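Local coordinates for protein protease Do-like 1, chloroplastic (Arabidopsis thaliana, PDB 3QO6) that acts as a chloroplast serine protease required at high temperature, which can degrade beta-casein and may be involved in breaking down damaged proteins, at residues B[120-125]-B[213-218]; B[100-105]-B[219-224]; B[130-135]-B[142-147]; B[60-65]-B[114-119]. All coordinates share one frame; numbering follows the deposited sequence.

Interaction 1 of 4, residues B[120-125]-B[213-218]; sequences GVSADL and PVDTVG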
# COMPACT_ATOMS: atom_id res chain seq x y z
N GLY B 120 44.67 -0.29 -12.66
CA GLY B 120 45.08 1.10 -12.69
C GLY B 120 45.34 1.70 -11.34
O GLY B 120 45.55 0.99 -10.36
N VAL B 121 45.35 3.03 -11.28
CA VAL B 121 45.59 3.72 -10.02
C VAL B 121 44.46 4.65 -9.66
O VAL B 121 44.15 5.56 -10.43
CB VAL B 121 46.89 4.56 -10.05
CG1 VAL B 121 47.00 5.36 -8.77
CG2 VAL B 121 48.09 3.67 -10.21
N SER B 122 43.88 4.48 -8.49
CA SER B 122 42.79 5.34 -8.11
C SER B 122 43.23 6.59 -7.38
O SER B 122 42.48 7.53 -7.27
CB SER B 122 41.76 4.57 -7.28
OG SER B 122 42.20 4.26 -5.98
N ALA B 123 44.45 6.61 -6.88
CA ALA B 123 44.90 7.79 -6.14
C ALA B 123 44.95 9.07 -6.96
O ALA B 123 44.78 10.13 -6.40
CB ALA B 123 46.26 7.52 -5.53
N ASP B 124 45.19 8.99 -8.27
CA ASP B 124 45.27 10.20 -9.10
C ASP B 124 44.00 10.64 -9.83
O ASP B 124 44.04 11.55 -10.67
CB ASP B 124 46.35 10.02 -10.16
CG ASP B 124 47.66 9.64 -9.58
OD1 ASP B 124 47.96 10.12 -8.45
OD2 ASP B 124 48.39 8.89 -10.25
N LEU B 125 42.88 10.00 -9.55
CA LEU B 125 41.65 10.34 -10.25
C LEU B 125 41.24 11.81 -10.07
O LEU B 125 41.53 12.44 -9.03
CB LEU B 125 40.54 9.36 -9.81
CG LEU B 125 40.84 7.87 -10.11
CD1 LEU B 125 39.77 6.99 -9.53
CD2 LEU B 125 40.92 7.64 -11.63
N PRO B 213 37.39 2.03 -4.62
CA PRO B 213 38.59 2.35 -5.40
C PRO B 213 39.60 1.20 -5.49
O PRO B 213 39.88 0.49 -4.53
CB PRO B 213 39.15 3.57 -4.69
CG PRO B 213 38.73 3.33 -3.24
CD PRO B 213 37.35 2.77 -3.34
N VAL B 214 40.12 1.04 -6.69
CA VAL B 214 41.09 0.01 -7.00
C VAL B 214 42.24 -0.11 -6.01
O VAL B 214 42.65 -1.22 -5.65
CB VAL B 214 41.65 0.24 -8.41
CG1 VAL B 214 42.40 1.55 -8.44
CG2 VAL B 214 42.49 -0.94 -8.84
N ASP B 215 42.77 1.01 -5.56
CA ASP B 215 43.88 0.97 -4.63
C ASP B 215 43.56 0.16 -3.37
O ASP B 215 44.36 -0.70 -2.95
CB ASP B 215 44.35 2.38 -4.27
CG ASP B 215 45.05 3.07 -5.44
OD1 ASP B 215 45.14 2.47 -6.55
OD2 ASP B 215 45.52 4.22 -5.25
N THR B 216 42.40 0.38 -2.77
CA THR B 216 42.13 -0.40 -1.59
C THR B 216 41.78 -1.84 -2.00
O THR B 216 41.97 -2.78 -1.24
CB THR B 216 41.05 0.30 -0.66
OG1 THR B 216 39.83 -0.44 -0.65
CG2 THR B 216 40.81 1.71 -1.11
N VAL B 217 41.33 -2.02 -3.24
CA VAL B 217 40.98 -3.35 -3.72
C VAL B 217 42.20 -4.25 -3.85
O VAL B 217 42.23 -5.35 -3.31
CB VAL B 217 40.24 -3.26 -5.09
CG1 VAL B 217 40.20 -4.62 -5.79
CG2 VAL B 217 38.83 -2.80 -4.85
N GLY B 218 43.20 -3.76 -4.57
CA GLY B 218 44.41 -4.53 -4.79
C GLY B 218 45.05 -5.08 -3.52
O GLY B 218 45.51 -6.22 -3.52
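Asp-215, in the first turn of helix 214-227, holds its carboxylate against the backbone of Ser-122 and Ala-123, and each oxygen takes one N-H. The sound bond runs from Ser-122 N to Asp-215 OD1, 3.1 Å long and nearly straight at 170°; the donor arrives from well above the carboxylate plane, 53° out of it. Ala-123 N is 3.1 Å from Asp-215 OD2, but the hydrogen is badly bent off line and the bond is weak. In exchange the amide of Asp-215, at the helix start, gives a weak 3.3 Å bond from its N to Ser-122 OG. A chi1 of 72° sets that hydroxyl between the backbone N and the carbonyl carbon of Ser-122, facing the helix. Carbon contacts flank these bonds: Val-214 CG1 presses on Ser-122 CB at 3.3 Å, and CB of Pro-213, the N-cap residue, lies 3.4 Å from Ser-122 OG. A carboxylate beside the first turn would probably be stabilised by the helix dipole. Ser-122 opens a type I turn ending at Leu-125. The contact ties the linker between the two barrels of a chymotrypsin-like protease to the start of the helix that ends the protease domain.

Interaction 2 of 4, residues B[100-105]-B[219-224]; sequences KDVAVL and GIVDQL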
# COMPACT_ATOMS: atom_id res chain seq x y z
N LYS B 100 34.93 -3.81 3.30
CA LYS B 100 35.09 -3.12 2.04
C LYS B 100 34.34 -3.85 0.93
O LYS B 100 34.59 -3.62 -0.25
CB LYS B 100 36.57 -3.02 1.70
CG LYS B 100 37.43 -2.49 2.84
CD LYS B 100 37.06 -1.05 3.13
CE LYS B 100 37.90 -0.45 4.24
NZ LYS B 100 37.40 0.94 4.57
N ASP B 101 33.42 -4.72 1.32
CA ASP B 101 32.59 -5.51 0.38
C ASP B 101 33.31 -6.09 -0.84
O ASP B 101 32.77 -6.11 -1.94
CB ASP B 101 31.39 -4.68 -0.07
CG ASP B 101 30.28 -5.53 -0.66
OD1 ASP B 101 30.11 -6.70 -0.27
OD2 ASP B 101 29.56 -5.01 -1.52
N VAL B 102 34.53 -6.58 -0.61
CA VAL B 102 35.36 -7.21 -1.63
C VAL B 102 35.46 -8.72 -1.42
O VAL B 102 35.61 -9.18 -0.29
CB VAL B 102 36.77 -6.67 -1.56
CG1 VAL B 102 37.68 -7.46 -2.47
CG2 VAL B 102 36.76 -5.22 -1.93
N ALA B 103 35.39 -9.50 -2.49
CA ALA B 103 35.48 -10.94 -2.34
C ALA B 103 36.31 -11.56 -3.45
O ALA B 103 36.33 -11.06 -4.57
CB ALA B 103 34.11 -11.55 -2.34
N VAL B 104 37.02 -12.64 -3.14
CA VAL B 104 37.80 -13.29 -4.19
C VAL B 104 37.37 -14.73 -4.43
O VAL B 104 37.12 -15.48 -3.50
CB VAL B 104 39.30 -13.30 -3.91
CG1 VAL B 104 40.00 -13.90 -5.11
CG2 VAL B 104 39.80 -11.89 -3.66
N LEU B 105 37.29 -15.10 -5.70
CA LEU B 105 36.88 -16.43 -6.08
C LEU B 105 37.99 -17.07 -6.88
O LEU B 105 38.91 -16.39 -7.34
CB LEU B 105 35.63 -16.36 -6.95
CG LEU B 105 34.23 -16.60 -6.39
CD1 LEU B 105 34.06 -16.13 -4.96
CD2 LEU B 105 33.25 -15.91 -7.32
N GLY B 219 45.09 -4.28 -2.46
CA GLY B 219 45.68 -4.74 -1.22
C GLY B 219 44.91 -5.93 -0.67
O GLY B 219 45.50 -6.97 -0.35
N ILE B 220 43.59 -5.77 -0.58
CA ILE B 220 42.67 -6.78 -0.09
C ILE B 220 42.73 -8.07 -0.91
O ILE B 220 42.71 -9.16 -0.35
CB ILE B 220 41.24 -6.24 -0.11
CG1 ILE B 220 41.14 -5.12 0.92
CG2 ILE B 220 40.21 -7.36 0.11
CD1 ILE B 220 39.75 -4.57 1.02
N VAL B 221 42.80 -7.97 -2.23
CA VAL B 221 42.89 -9.17 -3.02
C VAL B 221 44.22 -9.91 -2.71
O VAL B 221 44.24 -11.14 -2.65
CB VAL B 221 42.77 -8.87 -4.54
CG1 VAL B 221 43.07 -10.12 -5.38
CG2 VAL B 221 41.35 -8.40 -4.84
N ASP B 222 45.32 -9.17 -2.49
CA ASP B 222 46.59 -9.82 -2.17
C ASP B 222 46.42 -10.62 -0.89
O ASP B 222 46.59 -11.84 -0.87
CB ASP B 222 47.73 -8.82 -1.94
CG ASP B 222 48.10 -8.07 -3.19
OD1 ASP B 222 48.28 -8.73 -4.24
OD2 ASP B 222 48.21 -6.83 -3.14
N GLN B 223 46.06 -9.92 0.18
CA GLN B 223 45.87 -10.56 1.46
C GLN B 223 44.91 -11.72 1.41
O GLN B 223 45.07 -12.70 2.13
CB GLN B 223 45.38 -9.56 2.48
CG GLN B 223 46.33 -8.45 2.73
CD GLN B 223 45.77 -7.53 3.77
OE1 GLN B 223 45.55 -7.93 4.92
NE2 GLN B 223 45.51 -6.28 3.37
N LEU B 224 43.90 -11.60 0.57
CA LEU B 224 42.93 -12.67 0.48
C LEU B 224 43.48 -13.92 -0.21
O LEU B 224 43.11 -15.05 0.14
CB LEU B 224 41.68 -12.17 -0.23
CG LEU B 224 40.74 -11.31 0.60
CD1 LEU B 224 39.59 -10.86 -0.28
CD2 LEU B 224 40.21 -12.12 1.79
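Leu-224 N bonds to Ile-220 O at 2.9 Å, a helical hydrogen bond joining two residues whose side chains both face strand 102-107. The contact they make is the packing of helix 214-227, which closes the protease domain, on the N-terminal barrel of the chymotrypsin-like fold. No hydrogen bond crosses it: the axes of the short strand and helix segments pass 8.7 Å apart at -44°, and the space between them is filled by aliphatic groups, all buried. Ile-220 reaches two residues with two branches. Its CD1 lies 3.6 Å from Lys-100 CB, the two side chains crossing at about a right angle, while its CG2 meets Val-102 CG1 at the same 3.6 Å. The lysine then bends at chi2 (-66°), and its ammonium leads away to a salt bridge with Asp-305. Between Lys-100 and Val-102 the CB of Asp-101 turns from the helix; its OD2 is hydrogen-bonded to His-71 ND1, consistent with the predicted charge relay. Asp-101 and Val-102 together face Asp-97 in a G1 beta bulge. Farther on, Val-104 and Leu-224 slide past each other in opposite directions. Val-104 CG2, anti to its own carbonyl carbon, carries this end of the contact, touching Leu-224 CD1 at 3.5 Å and Val-221 CG2 at 4.0 Å.

Interaction 3 of 4, residues B[130-135]-B[142-147]; sequences KVFAIG and HTLTTG
Lys-130 opens the contact with its CA 3.5 Å from Gly-147 O, a CA-H...O approach at the open end of a beta hairpin. Strands 130-135 and 143-157 form this hairpin in the C-terminal barrel of the chymotrypsin-like fold, with six backbone hydrogen bonds between the segments. The ammonium of Lys-130 leads away to a salt bridge with Asp-15. Val-131 is in a hydrogen-bonded pair with Gly-147: Val-131 N gives a straight bond (170°) to Gly-147 O, and Val-131 CG2 rests 3.5 Å from that same oxygen. Phe-132, in the next, non-hydrogen-bonded pair, turns to the opposite face of the sheet. Its ring carbon CD1 takes the methyl CG2 of Thr-146 obliquely at 3.7 Å, whereas Leu-144 CD1 sits at the ring edge, near its plane; Thr-19 and Leu-22 of helix 14-26 also touch the Phe-132 side chain. Ala-133 exchanges two bonds with Thr-145, the shorter from Ala-133 N to Thr-145 O at 2.8 Å. On that face Ala-133 CB lies 3.5 Å from Thr-145 OG1, a hydroxyl bonded to Ala-174 O. Ile-134 crosses Leu-144 obliquely, CG1 against CD1 at 4.1 Å, and Phe-23 of helix 14-26 touches both. Gly-135 ends the segment opposite a G1 beta bulge, faced by both His-142 and Thr-143. His-142 N turns to Asn-136 OD1, and Gly-135 O receives Thr-143 N at 2.7 Å.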
# COMPACT_ATOMS: atom_id res chain seq x y z
N LYS B 130 36.49 10.61 -17.93
CA LYS B 130 35.52 9.57 -18.31
C LYS B 130 35.68 8.18 -17.68
O LYS B 130 36.80 7.75 -17.38
CB LYS B 130 35.49 9.40 -19.84
CG LYS B 130 35.17 10.70 -20.50
CD LYS B 130 34.88 10.56 -21.98
CE LYS B 130 34.67 11.96 -22.62
NZ LYS B 130 34.63 11.90 -24.12
N VAL B 131 34.56 7.49 -17.46
CA VAL B 131 34.61 6.14 -16.94
C VAL B 131 33.71 5.21 -17.76
O VAL B 131 32.78 5.65 -18.46
CB VAL B 131 34.22 6.05 -15.48
CG1 VAL B 131 35.27 6.74 -14.63
CG2 VAL B 131 32.84 6.64 -15.27
N PHE B 132 34.03 3.92 -17.66
CA PHE B 132 33.31 2.90 -18.39
C PHE B 132 32.94 1.78 -17.43
O PHE B 132 33.81 1.20 -16.77
CB PHE B 132 34.21 2.37 -19.50
CG PHE B 132 34.75 3.45 -20.37
CD1 PHE B 132 34.20 3.68 -21.62
CD2 PHE B 132 35.72 4.33 -19.88
CE1 PHE B 132 34.59 4.78 -22.38
CE2 PHE B 132 36.12 5.44 -20.62
CZ PHE B 132 35.55 5.67 -21.87
N ALA B 133 31.64 1.48 -17.33
CA ALA B 133 31.21 0.43 -16.44
C ALA B 133 30.75 -0.76 -17.25
O ALA B 133 30.00 -0.59 -18.21
CB ALA B 133 30.10 0.91 -15.56
N ILE B 134 31.22 -1.95 -16.91
CA ILE B 134 30.79 -3.13 -17.60
C ILE B 134 30.30 -4.05 -16.51
O ILE B 134 30.96 -4.21 -15.49
CB ILE B 134 31.93 -3.81 -18.35
CG1 ILE B 134 32.56 -2.83 -19.33
CG2 ILE B 134 31.41 -5.02 -19.12
CD1 ILE B 134 33.79 -3.41 -20.06
N GLY B 135 29.11 -4.62 -16.71
CA GLY B 135 28.51 -5.51 -15.74
C GLY B 135 27.33 -6.25 -16.36
O GLY B 135 27.25 -6.38 -17.59
N HIS B 142 27.33 -8.39 -19.87
CA HIS B 142 28.41 -7.48 -20.31
C HIS B 142 27.93 -6.15 -20.87
O HIS B 142 28.38 -5.69 -21.92
CB HIS B 142 29.30 -8.19 -21.36
CG HIS B 142 30.18 -9.28 -20.80
ND1 HIS B 142 31.53 -9.36 -21.08
CD2 HIS B 142 29.91 -10.31 -19.97
CE1 HIS B 142 32.05 -10.38 -20.43
NE2 HIS B 142 31.09 -10.98 -19.75
N THR B 143 27.02 -5.52 -20.15
CA THR B 143 26.49 -4.24 -20.55
C THR B 143 27.51 -3.14 -20.30
O THR B 143 28.16 -3.09 -19.25
CB THR B 143 25.25 -3.90 -19.76
OG1 THR B 143 24.18 -4.73 -20.20
CG2 THR B 143 24.89 -2.43 -19.92
N LEU B 144 27.65 -2.25 -21.27
CA LEU B 144 28.55 -1.14 -21.12
C LEU B 144 27.74 0.15 -20.86
O LEU B 144 26.75 0.42 -21.52
CB LEU B 144 29.37 -0.97 -22.41
CG LEU B 144 30.15 0.35 -22.54
CD1 LEU B 144 31.40 0.28 -21.72
CD2 LEU B 144 30.48 0.62 -23.96
N THR B 145 28.15 0.92 -19.88
CA THR B 145 27.51 2.20 -19.65
C THR B 145 28.66 3.15 -19.38
O THR B 145 29.66 2.78 -18.75
CB THR B 145 26.54 2.24 -18.45
OG1 THR B 145 27.20 1.69 -17.30
CG2 THR B 145 25.20 1.51 -18.79
N THR B 146 28.55 4.36 -19.88
CA THR B 146 29.62 5.32 -19.67
C THR B 146 29.08 6.54 -18.95
O THR B 146 27.88 6.80 -18.94
CB THR B 146 30.23 5.80 -21.00
OG1 THR B 146 29.24 6.56 -21.69
CG2 THR B 146 30.66 4.61 -21.86
N GLY B 147 30.02 7.27 -18.36
CA GLY B 147 29.73 8.45 -17.60
C GLY B 147 31.01 9.13 -17.20
O GLY B 147 32.06 8.98 -17.82

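Interaction 4 of 4, residues B[60-65]-B[114-119]; sequences WDKQGH and LRPIPV
Leu-114 pushes its side chain into the turn at 61-64, where CD1 comes within 3.7 Å of Gly-64 N and close to Lys-62 O. Its carbonyl is held from the same turn: Lys-62 NZ meets Leu-114 O at 2.9 Å, nearly along the C=O axis (160°). Lys-62 CB points away from the loop, but the chain bends at chi2 (-70°, which places CD) and its end comes nearer; NZ also bonds to Lys-111 O. Next to make contact is Pro-116, whose CB packs 3.3 Å from Trp-60 O and touches Asp-61 CA. The loop here is the link between the two barrels of a trypsin-like protease, and it runs beside the end of strand 47-61, to which Ile-117 adds a backbone bond at Val-59. The turn it passes is stiffened from within. His-65 ND1 bonds to Asp-61 OD1 at 2.8 Å, using the syn lone pair with the oxygen in the imidazole plane, while His-65 N bonds to Asp-61 OD2. Ile-117 then reaches the indole, its CD1 4.0 Å from Trp-60 CE3, the side chains crossing at about a right angle. Trp-60 CG lies anti to the backbone N (chi1 -175°), and the ring comes back toward the loop even though its CB points away from it. Val-119 closes the segment at the far end of the six-membered ring: CG2 lies 3.5 Å from Trp-60 CH2 and a little farther from CZ3, in an oblique approach.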
# COMPACT_ATOMS: atom_id res chain seq x y z
N TRP B 60 41.16 -11.59 -12.20
CA TRP B 60 42.26 -10.89 -11.58
C TRP B 60 43.64 -11.34 -12.01
O TRP B 60 44.55 -10.52 -12.09
CB TRP B 60 42.16 -11.00 -10.08
CG TRP B 60 43.18 -10.19 -9.42
CD1 TRP B 60 44.32 -10.65 -8.85
CD2 TRP B 60 43.17 -8.77 -9.21
NE1 TRP B 60 45.03 -9.61 -8.29
CE2 TRP B 60 44.34 -8.44 -8.50
CE3 TRP B 60 42.27 -7.74 -9.56
CZ2 TRP B 60 44.65 -7.11 -8.13
CZ3 TRP B 60 42.59 -6.42 -9.18
CH2 TRP B 60 43.77 -6.12 -8.47
N ASP B 61 43.78 -12.63 -12.30
CA ASP B 61 45.08 -13.19 -12.70
C ASP B 61 44.99 -14.51 -13.46
O ASP B 61 43.94 -15.18 -13.47
CB ASP B 61 45.98 -13.41 -11.48
CG ASP B 61 45.33 -14.32 -10.43
OD1 ASP B 61 45.56 -14.07 -9.20
OD2 ASP B 61 44.60 -15.28 -10.82
N LYS B 62 46.11 -14.91 -14.04
CA LYS B 62 46.15 -16.15 -14.80
C LYS B 62 45.83 -17.41 -13.98
O LYS B 62 45.50 -18.45 -14.56
CB LYS B 62 47.51 -16.28 -15.48
CG LYS B 62 47.72 -15.29 -16.62
CD LYS B 62 46.84 -15.64 -17.82
CE LYS B 62 47.20 -14.80 -19.05
NZ LYS B 62 46.36 -15.15 -20.22
N GLN B 63 45.92 -17.32 -12.65
CA GLN B 63 45.61 -18.48 -11.81
C GLN B 63 44.13 -18.65 -11.52
O GLN B 63 43.78 -19.30 -10.53
CB GLN B 63 46.34 -18.43 -10.47
CG GLN B 63 47.83 -18.38 -10.60
CD GLN B 63 48.33 -16.96 -10.71
OE1 GLN B 63 48.38 -16.22 -9.71
NE2 GLN B 63 48.71 -16.56 -11.91
N GLY B 64 43.27 -18.06 -12.35
CA GLY B 64 41.83 -18.21 -12.16
C GLY B 64 41.15 -17.48 -11.01
O GLY B 64 40.05 -17.86 -10.57
N HIS B 65 41.80 -16.44 -10.49
CA HIS B 65 41.20 -15.67 -9.41
C HIS B 65 40.21 -14.65 -9.98
O HIS B 65 40.51 -13.94 -10.94
CB HIS B 65 42.28 -14.98 -8.60
CG HIS B 65 43.00 -15.91 -7.68
ND1 HIS B 65 44.36 -15.89 -7.51
CD2 HIS B 65 42.53 -16.89 -6.87
CE1 HIS B 65 44.71 -16.82 -6.64
NE2 HIS B 65 43.62 -17.44 -6.23
N LEU B 114 41.56 -16.60 -20.02
CA LEU B 114 41.63 -15.69 -18.88
C LEU B 114 42.47 -14.43 -19.12
O LEU B 114 43.70 -14.48 -19.21
CB LEU B 114 42.21 -16.42 -17.65
CG LEU B 114 41.37 -17.51 -16.97
CD1 LEU B 114 42.16 -18.13 -15.84
CD2 LEU B 114 40.08 -16.91 -16.43
N ARG B 115 41.78 -13.29 -19.20
CA ARG B 115 42.45 -12.01 -19.37
C ARG B 115 42.34 -11.27 -18.06
O ARG B 115 41.25 -10.97 -17.60
CB ARG B 115 41.79 -11.19 -20.48
CG ARG B 115 42.41 -9.81 -20.73
CD ARG B 115 41.71 -9.03 -21.86
NE ARG B 115 42.34 -7.75 -22.17
CZ ARG B 115 42.12 -6.62 -21.50
NH1 ARG B 115 41.28 -6.60 -20.49
NH2 ARG B 115 42.76 -5.50 -21.84
N PRO B 116 43.47 -11.01 -17.39
CA PRO B 116 43.31 -10.27 -16.13
C PRO B 116 43.23 -8.77 -16.49
O PRO B 116 44.05 -8.29 -17.28
CB PRO B 116 44.58 -10.66 -15.35
CG PRO B 116 45.60 -10.88 -16.43
CD PRO B 116 44.82 -11.61 -17.51
N ILE B 117 42.23 -8.05 -15.96
CA ILE B 117 42.12 -6.63 -16.31
C ILE B 117 43.35 -5.90 -15.88
O ILE B 117 43.94 -6.22 -14.87
CB ILE B 117 40.93 -5.87 -15.64
CG1 ILE B 117 40.54 -6.55 -14.35
CG2 ILE B 117 39.76 -5.72 -16.60
CD1 ILE B 117 41.68 -6.65 -13.38
N PRO B 118 43.76 -4.92 -16.67
CA PRO B 118 44.93 -4.13 -16.36
C PRO B 118 44.57 -3.33 -15.12
O PRO B 118 43.56 -2.66 -15.09
CB PRO B 118 45.09 -3.25 -17.59
CG PRO B 118 44.49 -4.07 -18.68
CD PRO B 118 43.28 -4.64 -18.03
N VAL B 119 45.39 -3.40 -14.09
CA VAL B 119 45.10 -2.68 -12.86
C VAL B 119 45.56 -1.24 -12.90
O VAL B 119 46.71 -0.98 -13.14
CB VAL B 119 45.79 -3.37 -11.69
CG1 VAL B 119 45.74 -2.47 -10.45
CG2 VAL B 119 45.14 -4.74 -11.44

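Interactions 1 and 2 use successive turns of helix 214-227 but differ in chemistry: the first, partly buried, is led by polar bonds to the carboxylate of Asp-215, the second is wholly buried and aliphatic. Interaction 4, also partly buried, mixes one lysine-carbonyl bond with indole packing. It touches both: Val-119 CG1 meets Val-214 CG2 at 3.9 Å, and Trp-60 NE1 lies 3.6 Å from Val-221 CG1. Interactions 4 and 1 hold consecutive parts of the interbarrel linker, 114-119 against a strand end and 120-125 against the helix. Interaction 3 is buried backbone pairing within the C-terminal barrel, whereas interaction 2 lies on the N-terminal one; their centres are about 22 Å apart.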